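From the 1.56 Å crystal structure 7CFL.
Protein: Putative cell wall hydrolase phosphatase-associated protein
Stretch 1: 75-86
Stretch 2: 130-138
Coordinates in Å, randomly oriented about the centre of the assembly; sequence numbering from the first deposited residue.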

# COMPACT_ATOMS: atom_id res chain seq x y z
N ASP A 75 -15.41 3.26 4.01
CA ASP A 75 -15.63 1.83 4.39
C ASP A 75 -14.29 1.08 4.50
O ASP A 75 -14.32 -0.17 4.58
CB ASP A 75 -16.48 1.12 3.33
CG ASP A 75 -17.00 -0.26 3.74
OD1 ASP A 75 -16.70 -1.25 2.97
OD2 ASP A 75 -17.72 -0.34 4.79
N LEU A 76 -13.15 1.77 4.51
CA LEU A 76 -11.82 1.09 4.62
C LEU A 76 -11.76 0.23 5.88
O LEU A 76 -12.18 0.70 6.96
CB LEU A 76 -10.72 2.14 4.63
CG LEU A 76 -10.38 2.75 3.27
CD1 LEU A 76 -9.44 3.94 3.42
CD2 LEU A 76 -9.73 1.70 2.38
N ARG A 77 -11.17 -0.96 5.74
CA ARG A 77 -10.94 -1.97 6.80
C ARG A 77 -9.45 -2.28 6.80
O ARG A 77 -8.85 -2.12 5.72
CB ARG A 77 -11.67 -3.28 6.51
CG ARG A 77 -13.18 -3.25 6.73
CD ARG A 77 -13.66 -4.68 6.52
NE ARG A 77 -15.06 -4.77 6.16
CZ ARG A 77 -15.66 -5.90 5.78
NH1 ARG A 77 -16.95 -5.89 5.48
NH2 ARG A 77 -14.98 -7.03 5.70
N SER A 78 -8.90 -2.67 7.95
CA SER A 78 -7.53 -3.25 8.08
C SER A 78 -7.29 -4.24 6.94
O SER A 78 -8.14 -5.11 6.73
CB SER A 78 -7.41 -3.93 9.40
OG SER A 78 -7.74 -3.02 10.42
N GLY A 79 -6.17 -4.09 6.23
CA GLY A 79 -5.78 -5.05 5.18
C GLY A 79 -6.21 -4.62 3.79
O GLY A 79 -5.76 -5.22 2.83
N ASP A 80 -7.09 -3.63 3.66
CA ASP A 80 -7.44 -3.06 2.34
C ASP A 80 -6.21 -2.38 1.73
O ASP A 80 -5.43 -1.82 2.45
CB ASP A 80 -8.62 -2.08 2.42
CG ASP A 80 -9.92 -2.72 2.82
OD1 ASP A 80 -10.05 -3.96 2.65
OD2 ASP A 80 -10.82 -1.94 3.21
N LEU A 81 -6.08 -2.43 0.43
CA LEU A 81 -5.07 -1.67 -0.32
C LEU A 81 -5.64 -0.30 -0.64
O LEU A 81 -6.81 -0.23 -1.09
CB LEU A 81 -4.68 -2.44 -1.59
CG LEU A 81 -4.09 -3.82 -1.34
CD1 LEU A 81 -3.73 -4.51 -2.64
CD2 LEU A 81 -2.87 -3.74 -0.45
N VAL A 82 -4.84 0.75 -0.44
CA VAL A 82 -5.26 2.15 -0.74
C VAL A 82 -4.33 2.68 -1.81
O VAL A 82 -3.12 2.40 -1.73
CB VAL A 82 -5.28 3.01 0.54
CG1 VAL A 82 -6.51 2.70 1.39
CG2 VAL A 82 -3.97 2.93 1.31
N PHE A 83 -4.86 3.36 -2.81
CA PHE A 83 -4.12 3.78 -4.04
C PHE A 83 -4.11 5.32 -4.17
O PHE A 83 -5.08 6.05 -3.89
CB PHE A 83 -4.72 3.11 -5.27
CG PHE A 83 -4.70 1.62 -5.19
CD1 PHE A 83 -3.50 0.95 -5.46
CD2 PHE A 83 -5.75 0.86 -4.68
CE1 PHE A 83 -3.41 -0.42 -5.33
CE2 PHE A 83 -5.66 -0.52 -4.56
CZ PHE A 83 -4.46 -1.15 -4.85
N PHE A 84 -3.02 5.86 -4.68
CA PHE A 84 -2.78 7.31 -4.85
C PHE A 84 -2.17 7.60 -6.21
O PHE A 84 -1.51 6.72 -6.80
CB PHE A 84 -1.88 7.85 -3.74
CG PHE A 84 -2.34 7.46 -2.37
CD1 PHE A 84 -3.15 8.30 -1.61
CD2 PHE A 84 -2.06 6.19 -1.88
CE1 PHE A 84 -3.56 7.91 -0.35
CE2 PHE A 84 -2.48 5.81 -0.62
CZ PHE A 84 -3.25 6.66 0.13
N ASP A 85 -2.37 8.83 -6.69
CA ASP A 85 -1.72 9.34 -7.92
C ASP A 85 -0.51 10.22 -7.54
O ASP A 85 -0.19 10.32 -6.34
CB ASP A 85 -2.76 10.02 -8.83
CG ASP A 85 -3.46 11.23 -8.24
OD1 ASP A 85 -4.59 11.52 -8.69
OD2 ASP A 85 -2.89 11.86 -7.33
N THR A 86 0.14 10.83 -8.54
CA THR A 86 1.31 11.74 -8.40
C THR A 86 0.80 13.19 -8.45
O THR A 86 -0.26 13.42 -9.08
CB THR A 86 2.40 11.34 -9.41
OG1 THR A 86 2.99 10.16 -8.88
CG2 THR A 86 3.48 12.37 -9.67
N ARG A 130 -4.46 13.10 -3.20
CA ARG A 130 -3.93 12.14 -4.20
C ARG A 130 -4.67 10.79 -4.15
O ARG A 130 -4.48 9.97 -5.07
CB ARG A 130 -2.43 11.94 -3.97
CG ARG A 130 -1.60 13.20 -4.16
CD ARG A 130 -0.23 13.08 -3.52
NE ARG A 130 0.52 12.02 -4.16
CZ ARG A 130 1.31 11.14 -3.54
NH1 ARG A 130 1.46 11.15 -2.22
NH2 ARG A 130 1.95 10.22 -4.25
N TYR A 131 -5.52 10.58 -3.14
CA TYR A 131 -6.30 9.33 -2.97
C TYR A 131 -7.11 9.06 -4.25
O TYR A 131 -7.86 9.97 -4.70
CB TYR A 131 -7.21 9.40 -1.75
CG TYR A 131 -8.03 8.17 -1.50
CD1 TYR A 131 -7.65 7.24 -0.55
CD2 TYR A 131 -9.22 7.93 -2.20
CE1 TYR A 131 -8.36 6.08 -0.35
CE2 TYR A 131 -9.93 6.76 -2.01
CZ TYR A 131 -9.53 5.85 -1.06
OH TYR A 131 -10.25 4.71 -0.84
N VAL A 132 -7.02 7.83 -4.77
CA VAL A 132 -7.76 7.40 -6.00
C VAL A 132 -8.88 6.44 -5.62
O VAL A 132 -10.06 6.78 -5.90
CB VAL A 132 -6.84 6.81 -7.08
CG1 VAL A 132 -7.66 6.25 -8.25
CG2 VAL A 132 -5.84 7.86 -7.57
N ASN A 133 -8.56 5.30 -5.05
CA ASN A 133 -9.49 4.18 -4.80
C ASN A 133 -8.87 3.21 -3.79
O ASN A 133 -7.72 3.43 -3.31
CB ASN A 133 -9.91 3.46 -6.09
CG ASN A 133 -8.89 2.53 -6.70
OD1 ASN A 133 -7.69 2.62 -6.42
ND2 ASN A 133 -9.36 1.65 -7.56
N ALA A 134 -9.61 2.16 -3.50
CA ALA A 134 -9.21 1.12 -2.54
C ALA A 134 -9.72 -0.22 -3.04
O ALA A 134 -10.73 -0.24 -3.77
CB ALA A 134 -9.72 1.50 -1.19
N ARG A 135 -9.06 -1.29 -2.64
CA ARG A 135 -9.43 -2.68 -2.99
C ARG A 135 -9.27 -3.60 -1.78
O ARG A 135 -8.28 -3.45 -1.01
CB ARG A 135 -8.56 -3.19 -4.13
CG ARG A 135 -8.75 -2.47 -5.45
CD ARG A 135 -10.05 -2.83 -6.11
NE ARG A 135 -10.15 -2.14 -7.38
CZ ARG A 135 -11.22 -2.19 -8.19
NH1 ARG A 135 -12.25 -2.97 -7.91
NH2 ARG A 135 -11.21 -1.52 -9.32
N ARG A 136 -10.24 -4.50 -1.62
CA ARG A 136 -10.28 -5.56 -0.59
C ARG A 136 -9.87 -6.86 -1.29
O ARG A 136 -10.50 -7.23 -2.31
CB ARG A 136 -11.66 -5.62 0.07
CG ARG A 136 -11.70 -6.58 1.24
CD ARG A 136 -12.95 -6.29 2.06
NE ARG A 136 -12.81 -4.94 2.57
CZ ARG A 136 -13.82 -4.08 2.78
NH1 ARG A 136 -15.07 -4.41 2.52
NH2 ARG A 136 -13.56 -2.87 3.24
N VAL A 137 -8.74 -7.43 -0.85
CA VAL A 137 -8.20 -8.69 -1.42
C VAL A 137 -8.31 -9.87 -0.43
O VAL A 137 -7.98 -11.02 -0.84
CB VAL A 137 -6.75 -8.45 -1.89
CG1 VAL A 137 -6.71 -7.46 -3.04
CG2 VAL A 137 -5.84 -7.98 -0.77
N LEU A 138 -8.66 -9.62 0.83
CA LEU A 138 -8.86 -10.65 1.90
C LEU A 138 -10.34 -11.03 2.01
O LEU A 138 -11.30 -10.31 1.64
CB LEU A 138 -8.40 -10.10 3.26
CG LEU A 138 -6.97 -9.60 3.34
CD1 LEU A 138 -6.75 -8.86 4.64
CD2 LEU A 138 -5.98 -10.75 3.21
OXT LEU A 138 -10.57 -12.11 2.52
O HOH W 1 -7.86 -6.65 1.74

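The strongest polar link between the stretches is the salt bridge of Arg136 with Asp80, a two-pronged pairing in which Arg136 NE donates to Asp80 OD1 (2.9 Å) and Arg136 NH2 to Asp80 OD2 (2.9 Å), both nearly straight. The arginine runs extended through chi1 and chi2 (both t) and bends at chi3 (m), which brings its guanidinium edge-on to the carboxylate. Asp80 OD2 also accepts from the backbone Arg77 N (2.7 Å), so the same carboxylate braces the type II turn from Arg77 to Asp80, which is closed by Asp80 N to Arg77 O (3.1 Å). Arg136 NH2 reaches further, with a weak hydrogen bond to Asp75 O (3.1 Å) and a longer salt bridge to Asp75 OD1 (3.5 Å). Over one face of this guanidinium lies that of Arg77, centres 4.0 Å apart and planes at 11°; the like charges come close, Arg77 NE to Arg136 NH1 at 3.7 Å, beside the carboxylates of Asp75 and Asp80. Arg136 has the largest area covered by the opposing stretch.

The backbones pair as antiparallel strands. Leu81 and Arg135 exchange two hydrogen bonds, Leu81 N to Arg135 O (2.8 Å) and Arg135 N to Leu81 O (2.9 Å). Further along, Phe83 N donates to Asn133 O (2.9 Å), whereas Phe83 O accepts from Val132 N (2.8 Å). Asp85 N also donates to Arg130 O (2.9 Å), and the side chain of Arg130 turns back to the same aspartate: its NE donates to Asp85 O (2.9 Å) and its NH2 adds a weak bond to Asp85 O (3.0 Å). Between these bonds, CA-H...O contacts fill in, including Ala134 CA to Leu81 O (3.1 Å) and Phe84 CA to Arg130 O (3.2 Å).

On one face of the sheet, Val82, Phe84, Tyr131 and Ala134 form an apolar layer. The edge of the Tyr131 ring points toward the face of Phe84 in an offset arrangement, centroids 6.0 Å apart and planes at 89°. Val82 CG1 meets the edge of the Tyr131 ring at CE1 (4.2 Å) and Ala134 CB (4.3 Å). The small Ala134 methyl also receives Leu76, whose CD2 approaches Ala134 CB to 3.6 Å.

The other face carries Leu81, Phe83, Asn133 and Arg135. The buried Phe83 ring places CE2 3.8 Å from Arg135 CG, using the aliphatic part of that chain, while the Arg135 guanidinium leads away to partners elsewhere in the structure. Leu81 CD1 packs on Val137 CG1 (4.2 Å).

Beyond the end of stretch 2's strand, near the chain's C-terminus, Leu138 CD1 lies 4.0 Å from Gly79 CA. The glycine's phi of 95° and psi of -13° suit its residue type: a CB would jam against the preceding carbonyl and clash with Leu138 CD1. Water 1 bridges the backbones here, donating to Gly79 O (2.8 Å) and accepting from Val137 N (2.8 Å). Altogether the contact buries 980 Å², both sides summed.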